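Local coordinates for protein S-adenosylmethionine:2-demethylmenaquinone methyltransferase (Geobacillus kaustophilus, PDB 2PCN) that is a member of the RraA-like family, a compact protein built round a mixed beta sheet, three copies of which form the assembly, at residues A[10-16]-A[150-156]; A[33-37]-A[135-139]; A[69-74]-A[90-96]; A[21-27]-A[105-111]. All coordinates share one frame; numbering follows the deposited sequence.

Contact 1. Residues A[10-16]-A[150-156]; sequences FLDELQV and VVANKDL
F10 and L156 run past one another head to tail, with L156 CB over one face of the ring, near its rim, and CD1 beside the CD2 corner. L156 CB stands 4.0 Å above the F10 ring plane, while L156 CD1 reaches F10 CD2 at 3.6 Å. The same methyl touches L14 CD2, also at 3.6 Å, so one branch of L156 is wedged between an aromatic and an aliphatic neighbour. L14 CD2 rests on A152 CB at 3.6 Å. V16 and V150 stand alongside with their branches turned the same way, CG2 of V16 meeting CG1 of V150. Away from this apolar cluster, E13 and K154 are roughly perpendicular. The lysine, with CG between its backbone N and carbonyl carbon (chi1 49°) and bent at chi2 and chi4, curls back until NZ is 3.0 Å from E13 OE2; this is a salt bridge, though weak as a hydrogen bond. E13 OE1 has a second cation, K159. Q15 and V151 are a hydrogen-bonded antiparallel pair (Q15 N to V151 O 3.0 Å, V151 N to Q15 O 2.9 Å). Strand 14-16 runs antiparallel to residues 150-152 (155° between the short axes), the end of strand 148-152, whose other partner is strand 141-145; Y143 OH bonds L156 N, V151 packs on V134 and W136, and V115 and P114 of the second subunit touch V16 and V150.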
# COMPACT_ATOMS: atom_id res chain seq x y z
N PHE A 10 -23.96 -5.55 -14.77
CA PHE A 10 -24.45 -6.77 -14.13
C PHE A 10 -24.39 -6.85 -12.61
O PHE A 10 -24.31 -7.94 -12.05
CB PHE A 10 -23.68 -7.97 -14.68
CG PHE A 10 -23.56 -7.99 -16.18
CD1 PHE A 10 -24.65 -8.31 -16.97
CD2 PHE A 10 -22.34 -7.70 -16.79
CE1 PHE A 10 -24.54 -8.35 -18.36
CE2 PHE A 10 -22.22 -7.73 -18.18
CZ PHE A 10 -23.32 -8.06 -18.97
N LEU A 11 -24.44 -5.71 -11.92
CA LEU A 11 -24.35 -5.73 -10.46
C LEU A 11 -25.27 -6.75 -9.78
O LEU A 11 -24.88 -7.40 -8.82
CB LEU A 11 -24.61 -4.34 -9.88
CG LEU A 11 -24.43 -4.20 -8.36
CD1 LEU A 11 -23.04 -4.66 -7.95
CD2 LEU A 11 -24.66 -2.76 -7.95
N ASP A 12 -26.50 -6.88 -10.28
CA ASP A 12 -27.46 -7.81 -9.69
C ASP A 12 -27.05 -9.28 -9.78
O ASP A 12 -27.55 -10.11 -9.02
CB ASP A 12 -28.84 -7.62 -10.33
CG ASP A 12 -28.84 -7.90 -11.82
OD1 ASP A 12 -28.43 -9.01 -12.22
OD2 ASP A 12 -29.26 -7.02 -12.59
N GLU A 13 -26.14 -9.59 -10.70
CA GLU A 13 -25.67 -10.96 -10.87
C GLU A 13 -24.25 -11.12 -10.35
O GLU A 13 -23.61 -12.15 -10.58
CB GLU A 13 -25.68 -11.35 -12.35
CG GLU A 13 -27.05 -11.44 -12.98
CD GLU A 13 -26.96 -11.77 -14.46
OE1 GLU A 13 -26.37 -10.96 -15.21
OE2 GLU A 13 -27.47 -12.83 -14.86
N LEU A 14 -23.75 -10.10 -9.66
CA LEU A 14 -22.38 -10.14 -9.17
C LEU A 14 -22.19 -10.10 -7.67
O LEU A 14 -23.01 -9.56 -6.93
CB LEU A 14 -21.58 -8.98 -9.77
CG LEU A 14 -21.27 -8.94 -11.26
CD1 LEU A 14 -20.65 -7.59 -11.60
CD2 LEU A 14 -20.33 -10.07 -11.63
N GLN A 15 -21.09 -10.70 -7.24
CA GLN A 15 -20.67 -10.69 -5.85
C GLN A 15 -19.43 -9.81 -5.90
O GLN A 15 -18.58 -10.00 -6.77
CB GLN A 15 -20.28 -12.09 -5.38
CG GLN A 15 -21.45 -13.00 -5.06
CD GLN A 15 -21.00 -14.33 -4.52
OE1 GLN A 15 -20.72 -15.26 -5.28
NE2 GLN A 15 -20.90 -14.42 -3.20
N VAL A 16 -19.33 -8.85 -4.99
CA VAL A 16 -18.19 -7.95 -4.97
C VAL A 16 -17.32 -8.25 -3.75
O VAL A 16 -17.78 -8.14 -2.62
CB VAL A 16 -18.64 -6.48 -4.93
CG1 VAL A 16 -17.43 -5.56 -4.91
CG2 VAL A 16 -19.51 -6.17 -6.14
N VAL A 150 -14.68 -9.05 -8.79
CA VAL A 150 -16.09 -9.39 -8.80
C VAL A 150 -16.27 -10.80 -9.35
O VAL A 150 -15.52 -11.25 -10.21
CB VAL A 150 -16.91 -8.40 -9.65
CG1 VAL A 150 -16.74 -6.99 -9.08
CG2 VAL A 150 -16.47 -8.45 -11.10
N VAL A 151 -17.27 -11.50 -8.83
CA VAL A 151 -17.55 -12.88 -9.23
C VAL A 151 -18.96 -13.07 -9.76
O VAL A 151 -19.93 -12.63 -9.15
CB VAL A 151 -17.35 -13.83 -8.03
CG1 VAL A 151 -17.65 -15.26 -8.44
CG2 VAL A 151 -15.93 -13.71 -7.50
N ALA A 152 -19.07 -13.75 -10.91
CA ALA A 152 -20.36 -14.04 -11.52
C ALA A 152 -20.50 -15.56 -11.59
O ALA A 152 -19.49 -16.27 -11.59
CB ALA A 152 -20.42 -13.44 -12.92
N ASN A 153 -21.72 -16.06 -11.64
CA ASN A 153 -21.92 -17.50 -11.70
C ASN A 153 -21.78 -18.08 -13.10
O ASN A 153 -22.03 -19.27 -13.32
CB ASN A 153 -23.29 -17.87 -11.11
CG ASN A 153 -23.32 -17.74 -9.60
OD1 ASN A 153 -24.35 -17.98 -8.96
ND2 ASN A 153 -22.19 -17.36 -9.01
N LYS A 154 -21.39 -17.24 -14.05
CA LYS A 154 -21.19 -17.66 -15.43
C LYS A 154 -20.50 -16.58 -16.24
O LYS A 154 -20.38 -15.44 -15.80
CB LYS A 154 -22.54 -18.03 -16.07
CG LYS A 154 -23.64 -16.99 -15.90
CD LYS A 154 -23.43 -15.76 -16.76
CE LYS A 154 -24.62 -14.82 -16.66
NZ LYS A 154 -24.88 -14.38 -15.26
N ASP A 155 -20.03 -16.95 -17.43
CA ASP A 155 -19.34 -16.00 -18.30
C ASP A 155 -20.33 -14.90 -18.71
O ASP A 155 -21.26 -15.15 -19.48
CB ASP A 155 -18.81 -16.71 -19.54
CG ASP A 155 -17.84 -15.86 -20.33
OD1 ASP A 155 -18.16 -14.68 -20.60
OD2 ASP A 155 -16.75 -16.37 -20.68
N LEU A 156 -20.11 -13.70 -18.19
CA LEU A 156 -20.99 -12.57 -18.49
C LEU A 156 -20.77 -11.98 -19.88
O LEU A 156 -21.56 -11.16 -20.34
CB LEU A 156 -20.80 -11.46 -17.44
CG LEU A 156 -21.21 -11.78 -16.00
CD1 LEU A 156 -20.94 -10.57 -15.12
CD2 LEU A 156 -22.69 -12.14 -15.96

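Contact 2. Residues A[33-37]-A[135-139]; sequences PIATV and RWEPG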
# COMPACT_ATOMS: atom_id res chain seq x y z
N PRO A 33 -12.57 -18.61 -15.63
CA PRO A 33 -13.28 -19.57 -14.79
C PRO A 33 -12.50 -19.89 -13.52
O PRO A 33 -11.28 -20.05 -13.56
CB PRO A 33 -13.42 -20.78 -15.71
CG PRO A 33 -12.16 -20.72 -16.51
CD PRO A 33 -12.07 -19.24 -16.86
N ILE A 34 -13.22 -19.98 -12.41
CA ILE A 34 -12.64 -20.25 -11.11
C ILE A 34 -12.38 -21.73 -10.82
O ILE A 34 -13.20 -22.59 -11.12
CB ILE A 34 -13.56 -19.71 -9.99
CG1 ILE A 34 -13.56 -18.18 -9.99
CG2 ILE A 34 -13.13 -20.26 -8.64
CD1 ILE A 34 -14.52 -17.58 -8.97
N ALA A 35 -11.22 -21.99 -10.22
CA ALA A 35 -10.81 -23.31 -9.77
C ALA A 35 -10.50 -22.99 -8.31
O ALA A 35 -9.88 -21.96 -8.04
CB ALA A 35 -9.55 -23.77 -10.49
N THR A 36 -10.94 -23.84 -7.38
CA THR A 36 -10.72 -23.56 -5.96
C THR A 36 -9.80 -24.49 -5.20
O THR A 36 -9.67 -25.68 -5.51
CB THR A 36 -12.05 -23.53 -5.19
OG1 THR A 36 -12.64 -24.84 -5.20
CG2 THR A 36 -13.03 -22.53 -5.81
N VAL A 37 -9.17 -23.93 -4.17
CA VAL A 37 -8.28 -24.68 -3.28
C VAL A 37 -8.47 -24.09 -1.89
O VAL A 37 -8.40 -22.88 -1.70
CB VAL A 37 -6.79 -24.53 -3.67
CG1 VAL A 37 -5.94 -25.36 -2.72
CG2 VAL A 37 -6.57 -24.98 -5.10
N ARG A 135 -18.83 -15.90 -1.89
CA ARG A 135 -18.91 -17.36 -1.96
C ARG A 135 -18.28 -17.70 -3.31
O ARG A 135 -18.83 -17.36 -4.36
CB ARG A 135 -20.37 -17.82 -1.93
CG ARG A 135 -20.57 -19.33 -1.95
CD ARG A 135 -22.04 -19.66 -2.23
NE ARG A 135 -22.32 -21.09 -2.19
CZ ARG A 135 -22.32 -21.82 -1.08
NH1 ARG A 135 -22.06 -21.25 0.09
NH2 ARG A 135 -22.59 -23.12 -1.14
N TRP A 136 -17.11 -18.35 -3.27
CA TRP A 136 -16.39 -18.71 -4.49
C TRP A 136 -16.66 -20.16 -4.88
O TRP A 136 -16.19 -21.09 -4.22
CB TRP A 136 -14.88 -18.52 -4.26
CG TRP A 136 -14.52 -17.22 -3.61
CD1 TRP A 136 -14.71 -16.88 -2.30
CD2 TRP A 136 -13.91 -16.08 -4.23
NE1 TRP A 136 -14.25 -15.60 -2.07
CE2 TRP A 136 -13.76 -15.09 -3.24
CE3 TRP A 136 -13.48 -15.80 -5.54
CZ2 TRP A 136 -13.19 -13.84 -3.51
CZ3 TRP A 136 -12.92 -14.56 -5.81
CH2 TRP A 136 -12.78 -13.59 -4.80
N GLU A 137 -17.41 -20.35 -5.96
CA GLU A 137 -17.78 -21.69 -6.43
C GLU A 137 -17.02 -22.14 -7.67
O GLU A 137 -16.76 -21.35 -8.57
CB GLU A 137 -19.28 -21.74 -6.73
CG GLU A 137 -20.18 -21.59 -5.52
CD GLU A 137 -21.65 -21.62 -5.90
OE1 GLU A 137 -22.05 -22.51 -6.68
OE2 GLU A 137 -22.42 -20.76 -5.41
N PRO A 138 -16.65 -23.43 -7.72
CA PRO A 138 -15.93 -23.94 -8.89
C PRO A 138 -16.80 -23.73 -10.13
O PRO A 138 -18.01 -23.94 -10.08
CB PRO A 138 -15.76 -25.42 -8.56
CG PRO A 138 -15.65 -25.42 -7.07
CD PRO A 138 -16.74 -24.46 -6.67
N GLY A 139 -16.19 -23.31 -11.23
CA GLY A 139 -16.96 -23.09 -12.44
C GLY A 139 -17.48 -21.67 -12.57
O GLY A 139 -17.88 -21.25 -13.66
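The carbonyl oxygen of I34 receives the backbone N-H of G139 at 3.1 Å (G139 N to I34 O). At 174° the N-H points almost straight at the oxygen. It is the one hydrogen bond between 33-37 and 135-139, and A140 continues the backbone pairing with I34. G139 has a positive phi (91°), a backbone shape that suits glycine. Around this bond the side chains touch lightly, without further polar links. I34 stands roughly perpendicular to W136, and its CD1 methyl comes to the edge of the indole, near the ring plane, 4.0 Å from W136 CE3. Its other branch, CG2, lies 3.8 Å from E137 O. T36 meets P138 at a similarly steep angle: OG1 touches P138 CG at 3.6 Å, yet the hydroxyl bonds V127 O. With OG1 set between the backbone N and the carbonyl carbon (chi1 65°), T36 CG2 is turned to W136 O, 3.8 Å away. The indole NE1 bonds F131 O, and its ring stacks with that of F131. On the outer part of 135-139, the guanidinium edge of R135 meets E137 in a salt bridge whose N-H...O bond is weak (R135 NE to E137 OE2, 3.2 Å). The contact therefore joins the short hairpin 129-131/134-136 to the long strand 30-38 of the mixed sheet, with V60, V142 and V151 packed round I34, consistent with the swivelling beta/beta/alpha fold of RraA-like proteins.

Contact 3. Residues A[69-74]-A[90-96]; sequences VALLGD and IHGCIRD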
# COMPACT_ATOMS: atom_id res chain seq x y z
N VAL A 69 3.02 -17.82 6.53
CA VAL A 69 3.74 -18.46 5.44
C VAL A 69 3.24 -17.99 4.08
O VAL A 69 2.14 -17.44 3.97
CB VAL A 69 3.60 -20.01 5.46
CG1 VAL A 69 4.14 -20.57 6.77
CG2 VAL A 69 2.15 -20.41 5.27
N ALA A 70 4.05 -18.21 3.06
CA ALA A 70 3.68 -17.85 1.70
C ALA A 70 3.04 -19.10 1.09
O ALA A 70 3.44 -20.22 1.42
CB ALA A 70 4.91 -17.45 0.91
N LEU A 71 2.06 -18.93 0.21
CA LEU A 71 1.41 -20.08 -0.41
C LEU A 71 1.80 -20.22 -1.88
O LEU A 71 1.52 -21.23 -2.53
CB LEU A 71 -0.12 -19.96 -0.29
CG LEU A 71 -0.67 -20.06 1.14
CD1 LEU A 71 -2.17 -19.80 1.13
CD2 LEU A 71 -0.37 -21.43 1.73
N LEU A 72 2.46 -19.19 -2.40
CA LEU A 72 2.89 -19.20 -3.80
C LEU A 72 4.18 -18.42 -3.96
O LEU A 72 4.35 -17.35 -3.36
CB LEU A 72 1.79 -18.62 -4.69
CG LEU A 72 2.07 -18.54 -6.19
CD1 LEU A 72 0.93 -19.16 -6.97
CD2 LEU A 72 2.27 -17.09 -6.59
N GLY A 73 5.09 -18.98 -4.76
CA GLY A 73 6.37 -18.36 -5.03
C GLY A 73 6.63 -18.33 -6.52
O GLY A 73 5.73 -18.63 -7.31
N ASP A 74 7.85 -18.00 -6.93
CA ASP A 74 8.14 -17.91 -8.35
C ASP A 74 8.06 -19.24 -9.10
O ASP A 74 7.70 -19.26 -10.28
CB ASP A 74 9.50 -17.24 -8.59
CG ASP A 74 10.67 -18.12 -8.20
OD1 ASP A 74 10.62 -18.73 -7.11
OD2 ASP A 74 11.64 -18.19 -8.98
N ILE A 90 -5.16 -15.10 -3.87
CA ILE A 90 -4.88 -15.78 -2.61
C ILE A 90 -5.28 -15.05 -1.33
O ILE A 90 -4.83 -13.93 -1.08
CB ILE A 90 -3.37 -16.10 -2.51
CG1 ILE A 90 -2.89 -16.71 -3.83
CG2 ILE A 90 -3.11 -17.05 -1.35
CD1 ILE A 90 -1.40 -16.98 -3.88
N HIS A 91 -6.12 -15.70 -0.53
CA HIS A 91 -6.52 -15.14 0.75
C HIS A 91 -5.40 -15.63 1.65
O HIS A 91 -5.56 -16.59 2.42
CB HIS A 91 -7.88 -15.69 1.19
CG HIS A 91 -8.34 -15.17 2.52
ND1 HIS A 91 -8.02 -13.90 2.97
CD2 HIS A 91 -9.10 -15.73 3.48
CE1 HIS A 91 -8.57 -13.71 4.16
NE2 HIS A 91 -9.23 -14.81 4.49
N GLY A 92 -4.24 -14.99 1.50
CA GLY A 92 -3.05 -15.34 2.24
C GLY A 92 -1.86 -14.62 1.62
O GLY A 92 -2.05 -13.66 0.87
N CYS A 93 -0.65 -15.07 1.91
CA CYS A 93 0.54 -14.41 1.40
C CYS A 93 1.31 -15.15 0.31
O CYS A 93 1.10 -16.34 0.07
CB CYS A 93 1.51 -14.11 2.55
SG CYS A 93 0.87 -13.00 3.81
N ILE A 94 2.21 -14.43 -0.34
CA ILE A 94 3.06 -15.00 -1.38
C ILE A 94 4.48 -14.54 -1.07
O ILE A 94 4.71 -13.75 -0.15
CB ILE A 94 2.69 -14.48 -2.79
CG1 ILE A 94 3.00 -12.98 -2.90
CG2 ILE A 94 1.22 -14.74 -3.07
CD1 ILE A 94 2.97 -12.45 -4.32
N ARG A 95 5.44 -15.05 -1.84
CA ARG A 95 6.83 -14.63 -1.70
C ARG A 95 7.40 -14.55 -3.11
O ARG A 95 6.70 -14.87 -4.07
CB ARG A 95 7.62 -15.59 -0.81
CG ARG A 95 7.82 -17.00 -1.33
CD ARG A 95 8.62 -17.79 -0.30
NE ARG A 95 9.20 -19.02 -0.85
CZ ARG A 95 10.09 -19.77 -0.20
NH1 ARG A 95 10.51 -19.42 1.01
NH2 ARG A 95 10.59 -20.85 -0.79
N ASP A 96 8.65 -14.13 -3.23
CA ASP A 96 9.29 -13.94 -4.54
C ASP A 96 8.47 -12.91 -5.31
O ASP A 96 8.33 -13.00 -6.53
CB ASP A 96 9.34 -15.25 -5.34
CG ASP A 96 10.12 -16.34 -4.64
OD1 ASP A 96 11.19 -16.05 -4.06
OD2 ASP A 96 9.68 -17.51 -4.68
O HOH W 1 -0.62 -17.49 3.83
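L71 and L72 close on I90 in the tight middle of this contact, where apolar side chains are buried and the backbones bond directly. L71 CD1 meets I90 CG2 at 3.8 Å, the two side chains crossing at a slant, and L72 CB meets I90 CD1 at 3.7 Å. L71 N donates to C93 O at 2.8 Å and 163°, while R95 N reaches L72 O at 3.0 Å, nearly in line with the carbonyl bond. L72 N is buried here and has no partner in the model. A70 CB presses on the peptide between I94 and R95. The R95 side chain, its CG placed between backbone N and carbonyl carbon (chi1 66°) and its stem extended to NE, brings its CB, CG and CD past that same methyl before the guanidinium bonds P114 O and D8 of the third subunit. By contrast, the V69/C93 end is bridged by water 1, which donates a hydrogen bond to V69 O at 2.8 Å and accepts one from C93 N at 3.1 Å. The G73-D74 end is partly exposed; there D74 N donates to the anti side of D96 OD2 at 2.9 Å. The carboxylates themselves, planes 73° apart, bring D74 OD1 within 2.9 Å of D96 OD2, two acceptors with no bond between them; D96 OD1 pairs with the charged K2 of the third subunit. Strand 93-94 lies between 70-72 and 111-112 in a parallel three-stranded sheet, with helix 74-82 starting at D74, the last residue of 69-74, and I100 of helix 97-100 packed on L72 and I94.

Contact 4. Residues A[21-27]-A[105-111]; sequences FQSYGGK and IGVMAIG
The F21 ring presents its edge to the backbone, with A109 C lying in the ring plane, and the Y24 ring likewise meets A109 CB at its edge, 3.8 Å from CE2. Both aromatics flank an antiparallel ladder that adds the short strand 22-23 to strand 106-109 of the mixed sheet. F21 also forms a Met-aromatic contact: M108 SD is 5.1 Å from the ring centroid and 45° off the ring normal, an oblique approach. Y24 CG lies beside its backbone N (chi1 -64°), carrying the ring along the strand to A109 and G111, where Y24 OH sits 3.2 Å from G111 CA. Q22 and A109 are a hydrogen-bonded pair, Q22 N to A109 O at 2.8 Å and A109 N to Q22 O at 3.1 Å. Y24 N then takes V107 O almost head-on. Beyond it the chain bends, and K27 N approaches I105 O from 62° out of the carbonyl plane. On the face carrying A109 and Y24, V107 and A109 pack on I94 of strand 93-94; on the other, F21 and M108 meet V149 of strand 148-152. Where direct pairing lapses, water 2 accepts from V107 N, pairs with S23 OG at 2.7 Å, and donates to K27 O at 2.6 Å.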
# COMPACT_ATOMS: atom_id res chain seq x y z
N PHE A 21 -7.10 -6.46 -2.20
CA PHE A 21 -5.90 -7.23 -2.46
C PHE A 21 -4.76 -6.36 -2.96
O PHE A 21 -4.98 -5.27 -3.49
CB PHE A 21 -6.16 -8.28 -3.55
CG PHE A 21 -7.03 -9.42 -3.11
CD1 PHE A 21 -6.51 -10.46 -2.35
CD2 PHE A 21 -8.37 -9.47 -3.49
CE1 PHE A 21 -7.30 -11.54 -1.97
CE2 PHE A 21 -9.17 -10.54 -3.12
CZ PHE A 21 -8.64 -11.58 -2.36
N GLN A 22 -3.54 -6.84 -2.78
CA GLN A 22 -2.37 -6.15 -3.29
C GLN A 22 -2.14 -6.90 -4.60
O GLN A 22 -2.31 -8.12 -4.64
CB GLN A 22 -1.16 -6.35 -2.37
CG GLN A 22 -1.35 -5.85 -0.95
CD GLN A 22 -1.78 -4.40 -0.91
OE1 GLN A 22 -1.14 -3.53 -1.51
NE2 GLN A 22 -2.87 -4.12 -0.19
N SER A 23 -1.77 -6.19 -5.66
CA SER A 23 -1.53 -6.82 -6.95
C SER A 23 -0.02 -7.02 -7.12
O SER A 23 0.74 -6.06 -7.07
CB SER A 23 -2.07 -5.95 -8.08
OG SER A 23 -2.01 -6.62 -9.32
N TYR A 24 0.39 -8.27 -7.33
CA TYR A 24 1.81 -8.60 -7.46
C TYR A 24 2.30 -9.06 -8.83
O TYR A 24 3.50 -9.02 -9.10
CB TYR A 24 2.17 -9.68 -6.44
CG TYR A 24 2.02 -9.27 -5.01
CD1 TYR A 24 2.93 -8.40 -4.40
CD2 TYR A 24 0.95 -9.74 -4.24
CE1 TYR A 24 2.79 -8.02 -3.07
CE2 TYR A 24 0.80 -9.36 -2.91
CZ TYR A 24 1.72 -8.50 -2.33
OH TYR A 24 1.57 -8.11 -1.02
N GLY A 25 1.39 -9.49 -9.70
CA GLY A 25 1.80 -9.98 -11.00
C GLY A 25 2.02 -8.91 -12.06
O GLY A 25 1.67 -7.74 -11.86
N GLY A 26 2.61 -9.31 -13.18
CA GLY A 26 2.86 -8.38 -14.27
C GLY A 26 1.57 -7.90 -14.90
O GLY A 26 1.53 -6.87 -15.56
N LYS A 27 0.50 -8.68 -14.70
CA LYS A 27 -0.81 -8.32 -15.23
C LYS A 27 -1.66 -7.78 -14.10
O LYS A 27 -1.82 -8.42 -13.06
CB LYS A 27 -1.49 -9.55 -15.84
CG LYS A 27 -0.87 -10.02 -17.15
CD LYS A 27 -0.97 -8.93 -18.20
CE LYS A 27 -0.13 -9.25 -19.42
NZ LYS A 27 -0.23 -8.19 -20.46
N ILE A 105 1.25 -12.66 -15.66
CA ILE A 105 0.10 -13.32 -15.07
C ILE A 105 -0.42 -12.49 -13.90
O ILE A 105 0.30 -11.67 -13.35
CB ILE A 105 0.50 -14.73 -14.58
CG1 ILE A 105 -0.76 -15.54 -14.25
CG2 ILE A 105 1.41 -14.63 -13.37
CD1 ILE A 105 -0.50 -17.00 -14.02
N GLY A 106 -1.69 -12.69 -13.55
CA GLY A 106 -2.25 -11.94 -12.45
C GLY A 106 -2.02 -12.65 -11.13
O GLY A 106 -2.16 -13.87 -11.04
N VAL A 107 -1.64 -11.90 -10.11
CA VAL A 107 -1.43 -12.47 -8.78
C VAL A 107 -1.86 -11.46 -7.73
O VAL A 107 -1.27 -10.38 -7.61
CB VAL A 107 0.05 -12.83 -8.51
CG1 VAL A 107 0.20 -13.38 -7.09
CG2 VAL A 107 0.55 -13.86 -9.51
N MET A 108 -2.91 -11.79 -6.99
CA MET A 108 -3.41 -10.93 -5.92
C MET A 108 -3.33 -11.69 -4.61
O MET A 108 -3.67 -12.88 -4.54
CB MET A 108 -4.87 -10.52 -6.18
CG MET A 108 -5.07 -9.64 -7.39
SD MET A 108 -6.79 -9.12 -7.52
CE MET A 108 -6.61 -7.45 -8.13
N ALA A 109 -2.88 -11.01 -3.56
CA ALA A 109 -2.74 -11.61 -2.24
C ALA A 109 -2.84 -10.50 -1.21
O ALA A 109 -2.85 -9.32 -1.56
CB ALA A 109 -1.40 -12.32 -2.14
N ILE A 110 -2.91 -10.85 0.07
CA ILE A 110 -3.02 -9.80 1.09
C ILE A 110 -1.68 -9.34 1.65
O ILE A 110 -1.62 -8.39 2.42
CB ILE A 110 -3.92 -10.24 2.27
CG1 ILE A 110 -3.31 -11.43 3.00
CG2 ILE A 110 -5.31 -10.59 1.74
CD1 ILE A 110 -4.01 -11.77 4.30
N GLY A 111 -0.60 -10.01 1.24
CA GLY A 111 0.71 -9.61 1.73
C GLY A 111 1.80 -10.57 1.31
O GLY A 111 1.56 -11.51 0.56
O HOH W 2 -1.45 -8.94 -10.58

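Overall arrangement
The four contacts fall into two touching pairs. Contacts 1 and 2, with centres 13 Å apart, join through side chains: V151 CG2 packs on W136 CZ3 at 3.6 Å, and V151 CG1 on I34 CD1 at 3.9 Å. Contacts 3 and 4, centres 10 Å apart, join through backbone, with probable hydrogen bonds from I90 N to M108 O (2.8 Å) and from I110 N to G92 O (3.0 Å). Contacts 1 and 3 lie on opposite sides of the chain's centre, about 26 Å between centres. Contacts 2 and 4 also lie on opposite sides, their nearest atoms about 5 Å apart without touching. A bound acetate ion, probably from the crystallisation liquor, lies about 4 Å from the R95 side chain of contact 3.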